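Local structure of binding domain (Hc) of Paraclostridial Mosquitocidal Protein 1 (Paraclostridium bifermentans, 6HOX) at residues Trp94-Arg99 against Asn164-Ile169; Pro98-Asn103 against Asp158-Ser163; Asn216-Leu221 against Glu440-Lys445. The protein forms the receptor-binding part of a clostridial neurotoxin that specifically targets Anopheles mosquitoes, and probably mediates the toxin's nerve-cell targeting. One frame throughout, in Å; residues are numbered along the deposited sequence.

Contact 1. Residues Trp94-Arg99 against Asn164-Ile169; sequences WIRVPR and NIWRHI
W94 meets H168 through the face of its indole. H168 CB sits over the six-membered ring, 3.6 Å from its centroid and almost on the ring normal, while the imidazole turns an edge to the five-membered ring in a T-shaped pair with the planes at 65°. H168 CD2 is the imidazole atom nearest W94, 3.5 Å from W94 NE1. Two residues after W94 and two before H168, R96 and W166 meet in turn: W166 offers its six-membered ring to R96 CB, which lies over the ring centre, and W166 CZ3 touches W94 CB. The R96 chain is extended from CG to NE; CD passes over the W166 ring and NE reaches N164 O at 2.8 Å. The acceptor lies close to the guanidinium plane, but NE approaches from above the carbonyl plane, and the N-H...O angle is 150°. The amide of N164 lies beside the guanidinium, the two planes 25° apart, and its ND2 is held by D441; W166 NE1 is bonded to E255. Between these side chains, I95 and R167 exchange two backbone bonds of 2.9 Å, from I95 N to R167 O and from R167 N to I95 O. Beyond this pair a water accepts from V97 N and donates to I165 O, and N164 N donates to V97 O. The alternating antiparallel pairs, W94 with H168 non-hydrogen-bonded and I95 with R167 hydrogen-bonded, belong to the sheet of the concanavalin-like N-terminal receptor-binding domain of clostridial neurotoxins.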
loop_
_atom_site.group_PDB
_atom_site.type_symbol
_atom_site.label_atom_id
_atom_site.label_comp_id
_atom_site.label_asym_id
_atom_site.label_seq_id
_atom_site.Cartn_x
_atom_site.Cartn_y
_atom_site.Cartn_z
ATOM N N TRP A 94 -9.171 5.282 -0.874
ATOM C CA TRP A 94 -8.079 4.460 -0.400
ATOM C C TRP A 94 -8.678 3.279 0.351
ATOM O O TRP A 94 -9.572 3.476 1.184
ATOM C CB TRP A 94 -7.156 5.269 0.506
ATOM C CG TRP A 94 -6.220 6.168 -0.236
ATOM C CD1 TRP A 94 -6.322 7.517 -0.405
ATOM C CD2 TRP A 94 -5.015 5.767 -0.911
ATOM N NE1 TRP A 94 -5.255 7.989 -1.120
ATOM C CE2 TRP A 94 -4.431 6.940 -1.437
ATOM C CE3 TRP A 94 -4.360 4.541 -1.097
ATOM C CZ2 TRP A 94 -3.244 6.907 -2.167
ATOM C CZ3 TRP A 94 -3.172 4.518 -1.798
ATOM C CH2 TRP A 94 -2.624 5.688 -2.321
ATOM N N ILE A 95 -8.167 2.081 0.059
ATOM C CA ILE A 95 -8.593 0.867 0.704
ATOM C C ILE A 95 -7.367 0.043 1.100
ATOM O O ILE A 95 -6.366 -0.021 0.374
ATOM C CB ILE A 95 -9.559 0.065 -0.192
ATOM C CG1 ILE A 95 -10.384 -0.913 0.650
ATOM C CG2 ILE A 95 -8.836 -0.628 -1.334
ATOM C CD1 ILE A 95 -11.443 -1.665 -0.143
ATOM N N ARG A 96 -7.455 -0.576 2.276
ATOM C CA ARG A 96 -6.495 -1.553 2.710
ATOM C C ARG A 96 -7.268 -2.795 3.149
ATOM O O ARG A 96 -7.977 -2.758 4.159
ATOM C CB ARG A 96 -5.622 -0.992 3.834
ATOM C CG ARG A 96 -4.391 -1.831 4.150
ATOM C CD ARG A 96 -3.580 -1.229 5.273
ATOM N NE ARG A 96 -2.450 -2.056 5.680
ATOM C CZ ARG A 96 -1.664 -1.792 6.720
ATOM N NH1 ARG A 96 -1.978 -0.823 7.560
ATOM N NH2 ARG A 96 -0.577 -2.511 6.939
ATOM N N VAL A 97 -7.156 -3.847 2.341
ATOM C CA VAL A 97 -7.788 -5.122 2.544
ATOM C C VAL A 97 -6.758 -6.129 3.021
ATOM O O VAL A 97 -5.707 -6.258 2.392
ATOM C CB VAL A 97 -8.428 -5.616 1.240
ATOM C CG1 VAL A 97 -9.097 -6.970 1.416
ATOM C CG2 VAL A 97 -9.386 -4.579 0.664
ATOM N N PRO A 98 -7.037 -6.918 4.091
ATOM C CA PRO A 98 -6.058 -7.871 4.619
ATOM C C PRO A 98 -5.566 -8.847 3.542
ATOM O O PRO A 98 -6.302 -9.182 2.620
ATOM C CB PRO A 98 -6.824 -8.598 5.735
ATOM C CG PRO A 98 -7.816 -7.551 6.189
ATOM C CD PRO A 98 -8.275 -6.914 4.890
ATOM N N ARG A 99 -4.317 -9.280 3.683
ATOM C CA ARG A 99 -3.718 -10.227 2.781
ATOM C C ARG A 99 -4.493 -11.540 2.825
ATOM O O ARG A 99 -4.777 -12.091 3.886
ATOM C CB ARG A 99 -2.261 -10.543 3.122
ATOM C CG ARG A 99 -1.530 -11.190 1.956
ATOM C CD ARG A 99 -0.551 -12.234 2.422
ATOM N NE ARG A 99 -1.243 -13.362 3.017
ATOM C CZ ARG A 99 -1.029 -13.799 4.244
ATOM N NH1 ARG A 99 -0.062 -13.271 4.969
ATOM N NH2 ARG A 99 -1.785 -14.761 4.741
ATOM N N ASN A 164 -2.985 -6.483 1.893
ATOM C CA ASN A 164 -2.743 -5.646 3.074
ATOM C C ASN A 164 -1.948 -4.377 2.741
ATOM O O ASN A 164 -1.494 -3.675 3.667
ATOM C CB ASN A 164 -2.028 -6.385 4.201
ATOM C CG ASN A 164 -2.342 -5.802 5.561
ATOM O OD1 ASN A 164 -3.466 -5.372 5.800
ATOM N ND2 ASN A 164 -1.360 -5.780 6.451
ATOM N N ILE A 165 -1.827 -4.045 1.452
ATOM C CA ILE A 165 -1.154 -2.828 0.990
ATOM C C ILE A 165 -2.221 -1.793 0.616
ATOM O O ILE A 165 -3.207 -2.119 -0.015
ATOM C CB ILE A 165 -0.203 -3.134 -0.186
ATOM C CG1 ILE A 165 0.856 -4.168 0.189
ATOM C CG2 ILE A 165 0.447 -1.859 -0.715
ATOM C CD1 ILE A 165 1.516 -4.823 -0.989
ATOM N N TRP A 166 -2.002 -0.533 1.000
ATOM C CA TRP A 166 -2.906 0.587 0.619
ATOM C C TRP A 166 -2.996 0.716 -0.906
ATOM O O TRP A 166 -1.976 0.909 -1.564
ATOM C CB TRP A 166 -2.431 1.903 1.239
ATOM C CG TRP A 166 -2.824 2.069 2.675
ATOM C CD1 TRP A 166 -2.030 1.955 3.779
ATOM C CD2 TRP A 166 -4.132 2.428 3.155
ATOM N NE1 TRP A 166 -2.756 2.215 4.909
ATOM C CE2 TRP A 166 -4.047 2.514 4.558
ATOM C CE3 TRP A 166 -5.358 2.697 2.534
ATOM C CZ2 TRP A 166 -5.146 2.836 5.351
ATOM C CZ3 TRP A 166 -6.447 3.019 3.320
ATOM C CH2 TRP A 166 -6.341 3.083 4.711
ATOM N N ARG A 167 -4.220 0.633 -1.434
ATOM C CA ARG A 167 -4.518 0.785 -2.854
ATOM C C ARG A 167 -5.500 1.947 -3.045
ATOM O O ARG A 167 -6.449 2.102 -2.273
ATOM C CB ARG A 167 -5.198 -0.460 -3.431
ATOM C CG ARG A 167 -4.442 -1.767 -3.250
ATOM C CD ARG A 167 -3.067 -1.776 -3.880
ATOM N NE ARG A 167 -2.557 -3.140 -3.911
ATOM C CZ ARG A 167 -1.276 -3.506 -3.967
ATOM N NH1 ARG A 167 -0.296 -2.613 -4.051
ATOM N NH2 ARG A 167 -1.002 -4.802 -3.939
ATOM N N HIS A 168 -5.285 2.731 -4.101
ATOM C CA HIS A 168 -6.174 3.814 -4.425
ATOM C C HIS A 168 -7.032 3.360 -5.589
ATOM O O HIS A 168 -6.493 2.950 -6.619
ATOM C CB HIS A 168 -5.440 5.109 -4.776
ATOM C CG HIS A 168 -6.395 6.242 -4.935
ATOM N ND1 HIS A 168 -6.856 6.646 -6.162
ATOM C CD2 HIS A 168 -7.033 7.007 -4.024
ATOM C CE1 HIS A 168 -7.725 7.627 -6.005
ATOM N NE2 HIS A 168 -7.874 7.847 -4.705
ATOM N N ILE A 169 -8.349 3.432 -5.396
ATOM C CA ILE A 169 -9.311 2.974 -6.407
ATOM C C ILE A 169 -10.048 4.194 -6.937
ATOM O O ILE A 169 -10.471 5.047 -6.132
ATOM C CB ILE A 169 -10.305 1.961 -5.815
ATOM C CG1 ILE A 169 -9.591 0.851 -5.040
ATOM C CG2 ILE A 169 -11.209 1.398 -6.906
ATOM C CD1 ILE A 169 -8.632 0.047 -5.886
HETATM O O HOH W 1 -5.573 -3.365 -0.013
#

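Contact 2. Residues Pro98-Asn103 against Asp158-Ser163; sequences PRLNKN and DKYISS
L100 faces S162 and Y160, and the close part of the contact gathers round one carbonyl. S162 O takes the L100 N-H at 3.0 Å with an N-H...O angle of 167°; the donor stands above the carbonyl plane, 54° out of it. The same oxygen receives a CA-H...O contact from R99 CA at 3.4 Å, so two successive residues converge on it. S162 is the centre of an inverse gamma turn, in which S163 N makes a weak bond back to I161 O. S163 OG donates to Y160 O, tying the side chain to the same bend. S162 CB also lies 3.6 Å from P98 O. The L100 side chain, with CG anti to the backbone N (chi1 -170°), crosses Y160 obliquely, and its CD2 comes 3.5 Å from Y160 OH. R99 turns away: bent at chi2 and chi3, it grips L100 O side-on, NE and NH2 both reaching that oxygen from the same face of its plane. NH1 goes to K445 O, and W444 forms a cation-pi pair with the guanidinium. In contrast, K102 and N103 at one end and D158 at the other are exposed and make no contact across these segments. With a single conventional hydrogen bond and 226 Å² buried, the chemistry implies that two loops are joined through main-chain polar atoms, with side chains contributing only van der Waals touches across the contact.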
loop_
_atom_site.group_PDB
_atom_site.type_symbol
_atom_site.label_atom_id
_atom_site.label_comp_id
_atom_site.label_asym_id
_atom_site.label_seq_id
_atom_site.Cartn_x
_atom_site.Cartn_y
_atom_site.Cartn_z
ATOM N N PRO A 98 -7.037 -6.918 4.091
ATOM C CA PRO A 98 -6.058 -7.871 4.619
ATOM C C PRO A 98 -5.566 -8.847 3.542
ATOM O O PRO A 98 -6.302 -9.182 2.620
ATOM C CB PRO A 98 -6.824 -8.598 5.735
ATOM C CG PRO A 98 -7.816 -7.551 6.189
ATOM C CD PRO A 98 -8.275 -6.914 4.890
ATOM N N ARG A 99 -4.317 -9.280 3.683
ATOM C CA ARG A 99 -3.718 -10.227 2.781
ATOM C C ARG A 99 -4.493 -11.540 2.825
ATOM O O ARG A 99 -4.777 -12.091 3.886
ATOM C CB ARG A 99 -2.261 -10.543 3.122
ATOM C CG ARG A 99 -1.530 -11.190 1.956
ATOM C CD ARG A 99 -0.551 -12.234 2.422
ATOM N NE ARG A 99 -1.243 -13.362 3.017
ATOM C CZ ARG A 99 -1.029 -13.799 4.244
ATOM N NH1 ARG A 99 -0.062 -13.271 4.969
ATOM N NH2 ARG A 99 -1.785 -14.761 4.741
ATOM N N LEU A 100 -4.800 -12.016 1.627
ATOM C CA LEU A 100 -5.476 -13.261 1.401
ATOM C C LEU A 100 -4.978 -14.356 2.347
ATOM O O LEU A 100 -3.785 -14.688 2.361
ATOM C CB LEU A 100 -5.192 -13.676 -0.039
ATOM C CG LEU A 100 -6.037 -14.847 -0.522
ATOM C CD1 LEU A 100 -7.513 -14.458 -0.528
ATOM C CD2 LEU A 100 -5.559 -15.319 -1.889
ATOM N N ASN A 101 -5.908 -14.965 3.068
ATOM C CA ASN A 101 -5.586 -15.961 4.071
ATOM C C ASN A 101 -6.613 -17.097 3.982
ATOM O O ASN A 101 -7.597 -16.991 3.241
ATOM C CB ASN A 101 -5.490 -15.322 5.462
ATOM C CG ASN A 101 -6.744 -14.585 5.874
ATOM O OD1 ASN A 101 -7.644 -15.201 6.430
ATOM N ND2 ASN A 101 -6.812 -13.277 5.612
ATOM N N LYS A 102 -6.363 -18.174 4.743
ATOM C CA LYS A 102 -7.178 -19.383 4.722
ATOM C C LYS A 102 -8.608 -19.055 5.190
ATOM O O LYS A 102 -9.569 -19.575 4.632
ATOM C CB LYS A 102 -6.498 -20.487 5.538
ATOM C CG LYS A 102 -5.312 -21.129 4.826
ATOM C CD LYS A 102 -4.443 -22.006 5.711
ATOM C CE LYS A 102 -3.262 -22.605 4.967
ATOM N NZ LYS A 102 -2.593 -23.674 5.755
ATOM N N ASN A 103 -8.757 -18.152 6.166
ATOM C CA ASN A 103 -10.094 -17.776 6.662
ATOM C C ASN A 103 -10.967 -17.207 5.535
ATOM O O ASN A 103 -12.186 -17.374 5.593
ATOM C CB ASN A 103 -10.059 -16.773 7.813
ATOM C CG ASN A 103 -9.256 -17.270 8.989
ATOM O OD1 ASN A 103 -8.076 -17.587 8.840
ATOM N ND2 ASN A 103 -9.874 -17.326 10.156
ATOM N N ASP A 158 2.116 -4.567 -6.804
ATOM C CA ASP A 158 1.748 -3.274 -7.363
ATOM C C ASP A 158 0.231 -3.047 -7.340
ATOM O O ASP A 158 -0.173 -1.895 -7.296
ATOM C CB ASP A 158 2.351 -3.058 -8.758
ATOM C CG ASP A 158 1.975 -4.111 -9.779
ATOM O OD1 ASP A 158 1.421 -5.145 -9.366
ATOM O OD2 ASP A 158 2.248 -3.891 -10.982
ATOM N N LYS A 159 -0.597 -4.103 -7.413
ATOM C CA LYS A 159 -2.043 -3.869 -7.644
ATOM C C LYS A 159 -3.005 -4.831 -6.928
ATOM O O LYS A 159 -4.128 -4.425 -6.698
ATOM C CB LYS A 159 -2.327 -3.832 -9.146
ATOM C CG LYS A 159 -2.100 -2.453 -9.737
ATOM C CD LYS A 159 -2.455 -2.317 -11.178
ATOM C CE LYS A 159 -2.235 -0.898 -11.664
ATOM N NZ LYS A 159 -0.796 -0.568 -11.720
ATOM N N TYR A 160 -2.606 -6.059 -6.580
ATOM C CA TYR A 160 -3.551 -7.040 -6.019
ATOM C C TYR A 160 -4.219 -6.455 -4.762
ATOM O O TYR A 160 -3.550 -5.848 -3.922
ATOM C CB TYR A 160 -2.803 -8.344 -5.733
ATOM C CG TYR A 160 -3.671 -9.498 -5.322
ATOM C CD1 TYR A 160 -4.264 -10.310 -6.271
ATOM C CD2 TYR A 160 -3.910 -9.768 -3.988
ATOM C CE1 TYR A 160 -5.062 -11.378 -5.901
ATOM C CE2 TYR A 160 -4.699 -10.836 -3.599
ATOM C CZ TYR A 160 -5.281 -11.638 -4.562
ATOM O OH TYR A 160 -6.065 -12.678 -4.174
ATOM N N ILE A 161 -5.537 -6.654 -4.629
ATOM C CA ILE A 161 -6.341 -5.970 -3.582
ATOM C C ILE A 161 -6.113 -6.603 -2.199
ATOM O O ILE A 161 -5.833 -5.882 -1.232
ATOM C CB ILE A 161 -7.837 -5.949 -3.963
ATOM C CG1 ILE A 161 -8.089 -5.201 -5.273
ATOM C CG2 ILE A 161 -8.700 -5.403 -2.827
ATOM C CD1 ILE A 161 -7.563 -3.784 -5.311
ATOM N N SER A 162 -6.285 -7.928 -2.087
ATOM C CA SER A 162 -6.163 -8.617 -0.818
ATOM C C SER A 162 -4.686 -8.904 -0.518
ATOM O O SER A 162 -4.251 -10.056 -0.532
ATOM C CB SER A 162 -7.006 -9.870 -0.801
ATOM O OG SER A 162 -8.373 -9.512 -0.906
ATOM N N SER A 163 -3.951 -7.823 -0.236
ATOM C CA SER A 163 -2.498 -7.793 -0.114
ATOM C C SER A 163 -2.052 -7.165 1.215
ATOM O O SER A 163 -0.851 -7.235 1.561
ATOM C CB SER A 163 -1.941 -6.982 -1.238
ATOM O OG SER A 163 -2.411 -5.651 -1.147
#

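Contact 3. Residues Asn216-Leu221 against Glu440-Lys445; sequences NQFIRL and EDEGWK
F218 presents the rim of its phenyl ring to the E442-G443 peptide: CZ lies 3.8 Å from G443 N, which is near the ring plane, and CE1 is 4.0 Å from E442 CG. The E442 and F218 side chains cross obliquely, the carboxylate plane 36° from the phenyl, and the charge of E442 is paired with R64. F218 CE2 lies over one face of the R220 guanidinium, 3.4 Å above its plane. R220 in turn meets D441 tip to tip. Its NH1 donates to D441 OD1 at 3.0 Å and its NH2 to D441 OD2 at 2.9 Å, both bonds nearly straight and both using syn lone pairs; this is an end-on, two-nitrogen salt bridge with guanidinium and carboxylate 11° from coplanar. The bridge spans the two receptor-binding regions of the neurotoxin, joining strand 218-227 of the concanavalin-like part to a loop of the trefoil-type C-terminal part. D441 OD2 also accepts from G443 N at 2.8 Å, forming an Asx turn, with the donor standing above the carboxylate plane. N164 ND2 is a third donor to this oxygen, a setting likely to favour the charged aspartate. The loop carrying D441 contains a type I turn from D441 to W444, closed by a backbone bond from W444 N to D441 O.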
loop_
_atom_site.group_PDB
_atom_site.type_symbol
_atom_site.label_atom_id
_atom_site.label_comp_id
_atom_site.label_asym_id
_atom_site.label_seq_id
_atom_site.Cartn_x
_atom_site.Cartn_y
_atom_site.Cartn_z
ATOM N N ASN A 216 -13.525 -12.603 10.701
ATOM C CA ASN A 216 -12.269 -11.977 11.051
ATOM C C ASN A 216 -11.943 -10.862 10.046
ATOM O O ASN A 216 -11.061 -10.075 10.288
ATOM C CB ASN A 216 -11.161 -13.022 11.154
ATOM C CG ASN A 216 -11.421 -14.010 12.273
ATOM O OD1 ASN A 216 -11.611 -13.613 13.420
ATOM N ND2 ASN A 216 -11.471 -15.289 11.952
ATOM N N GLN A 217 -12.669 -10.795 8.921
ATOM C CA GLN A 217 -12.404 -9.775 7.910
ATOM C C GLN A 217 -12.666 -8.383 8.488
ATOM O O GLN A 217 -13.605 -8.160 9.281
ATOM C CB GLN A 217 -13.255 -9.999 6.659
ATOM C CG GLN A 217 -12.893 -9.110 5.478
ATOM C CD GLN A 217 -11.474 -9.267 4.988
ATOM O OE1 GLN A 217 -10.510 -9.100 5.740
ATOM N NE2 GLN A 217 -11.327 -9.504 3.697
ATOM N N PHE A 218 -11.799 -7.449 8.093
ATOM C CA PHE A 218 -11.917 -6.050 8.436
ATOM C C PHE A 218 -11.276 -5.243 7.310
ATOM O O PHE A 218 -10.344 -5.702 6.647
ATOM C CB PHE A 218 -11.273 -5.759 9.796
ATOM C CG PHE A 218 -9.760 -5.877 9.836
ATOM C CD1 PHE A 218 -9.141 -7.109 9.971
ATOM C CD2 PHE A 218 -8.954 -4.751 9.733
ATOM C CE1 PHE A 218 -7.754 -7.209 10.007
ATOM C CE2 PHE A 218 -7.570 -4.845 9.792
ATOM C CZ PHE A 218 -6.971 -6.080 9.915
ATOM N N ILE A 219 -11.776 -4.033 7.094
ATOM C CA ILE A 219 -11.277 -3.207 6.013
ATOM C C ILE A 219 -10.938 -1.836 6.581
ATOM O O ILE A 219 -11.633 -1.345 7.452
ATOM C CB ILE A 219 -12.326 -3.103 4.890
ATOM C CG1 ILE A 219 -12.733 -4.479 4.355
ATOM C CG2 ILE A 219 -11.850 -2.179 3.787
ATOM C CD1 ILE A 219 -11.658 -5.182 3.584
ATOM N N ARG A 220 -9.877 -1.226 6.059
ATOM C CA ARG A 220 -9.574 0.158 6.355
ATOM C C ARG A 220 -9.835 0.970 5.088
ATOM O O ARG A 220 -9.448 0.565 3.977
ATOM C CB ARG A 220 -8.160 0.260 6.939
ATOM C CG ARG A 220 -8.084 -0.320 8.343
ATOM C CD ARG A 220 -6.692 -0.683 8.808
ATOM N NE ARG A 220 -6.193 -1.883 8.178
ATOM C CZ ARG A 220 -5.046 -2.477 8.497
ATOM N NH1 ARG A 220 -4.300 -1.981 9.475
ATOM N NH2 ARG A 220 -4.665 -3.568 7.850
ATOM N N LEU A 221 -10.509 2.109 5.272
ATOM C CA LEU A 221 -11.092 2.893 4.177
ATOM C C LEU A 221 -10.878 4.384 4.466
ATOM O O LEU A 221 -11.166 4.848 5.573
ATOM C CB LEU A 221 -12.576 2.517 4.095
ATOM C CG LEU A 221 -13.357 2.978 2.865
ATOM C CD1 LEU A 221 -12.908 2.237 1.604
ATOM C CD2 LEU A 221 -14.852 2.790 3.100
ATOM N N GLU A 440 4.946 -5.374 11.504
ATOM C CA GLU A 440 3.865 -6.330 11.712
ATOM C C GLU A 440 2.525 -5.582 11.725
ATOM O O GLU A 440 2.409 -4.511 12.300
ATOM C CB GLU A 440 4.118 -7.090 13.016
ATOM C CG GLU A 440 3.121 -8.200 13.285
ATOM C CD GLU A 440 3.655 -9.373 14.101
ATOM O OE1 GLU A 440 4.837 -9.310 14.543
ATOM O OE2 GLU A 440 2.888 -10.357 14.286
ATOM N N ASP A 441 1.517 -6.164 11.078
ATOM C CA ASP A 441 0.171 -5.609 11.006
ATOM C C ASP A 441 -0.828 -6.769 11.072
ATOM O O ASP A 441 -0.625 -7.831 10.507
ATOM C CB ASP A 441 -0.035 -4.784 9.720
ATOM C CG ASP A 441 -1.425 -4.180 9.583
ATOM O OD1 ASP A 441 -1.686 -3.175 10.255
ATOM O OD2 ASP A 441 -2.243 -4.729 8.821
ATOM N N GLU A 442 -1.939 -6.530 11.749
ATOM C CA GLU A 442 -3.003 -7.512 11.931
ATOM C C GLU A 442 -3.500 -8.036 10.578
ATOM O O GLU A 442 -3.989 -9.162 10.474
ATOM C CB GLU A 442 -4.122 -6.837 12.730
ATOM C CG GLU A 442 -5.279 -7.753 13.048
ATOM C CD GLU A 442 -6.438 -7.072 13.752
ATOM O OE1 GLU A 442 -6.263 -5.929 14.245
ATOM O OE2 GLU A 442 -7.515 -7.677 13.783
ATOM N N GLY A 443 -3.399 -7.219 9.524
ATOM C CA GLY A 443 -3.909 -7.594 8.197
ATOM C C GLY A 443 -2.960 -8.464 7.383
ATOM O O GLY A 443 -3.228 -8.763 6.233
ATOM N N TRP A 444 -1.824 -8.838 7.955
ATOM C CA TRP A 444 -0.906 -9.783 7.337
ATOM C C TRP A 444 -0.448 -10.796 8.391
ATOM O O TRP A 444 0.359 -10.467 9.263
ATOM C CB TRP A 444 0.273 -9.046 6.704
ATOM C CG TRP A 444 1.234 -9.972 6.032
ATOM C CD1 TRP A 444 2.046 -10.887 6.637
ATOM C CD2 TRP A 444 1.486 -10.072 4.622
ATOM N NE1 TRP A 444 2.766 -11.565 5.698
ATOM C CE2 TRP A 444 2.457 -11.081 4.452
ATOM C CE3 TRP A 444 0.988 -9.424 3.491
ATOM C CZ2 TRP A 444 2.964 -11.422 3.202
ATOM C CZ3 TRP A 444 1.482 -9.764 2.248
ATOM C CH2 TRP A 444 2.467 -10.746 2.107
ATOM N N LYS A 445 -1.019 -11.999 8.310
ATOM C CA LYS A 445 -0.787 -13.081 9.249
ATOM C C LYS A 445 0.035 -14.153 8.545
ATOM O O LYS A 445 -0.212 -14.460 7.367
ATOM C CB LYS A 445 -2.097 -13.731 9.703
ATOM C CG LYS A 445 -3.095 -12.794 10.364
ATOM C CD LYS A 445 -2.700 -12.369 11.762
ATOM C CE LYS A 445 -3.899 -11.981 12.608
ATOM N NZ LYS A 445 -3.591 -12.062 14.056
#

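Contacts 1 and 2 share P98 and R99, their centres about 8 Å apart; the chain leaving strand 89-96 first pairs with 164-169 and then meets the bend at 158-163. R167 of contact 1 also reaches back to contact 2, its NH2 2.8 Å from Y160 O. Contact 3 lies about 10 Å from each, between centres, and strands 89-96 and 218-227 are neighbours in one sheet. Its loop 440-445 touches both: N164 ND2 to D441 OD2 is 2.7 Å, R99 N to G443 O 2.8 Å and R99 NH1 to K445 O 2.7 Å. All three contacts therefore meet where the C-terminal end of the chain packs against the N-terminal receptor-binding region.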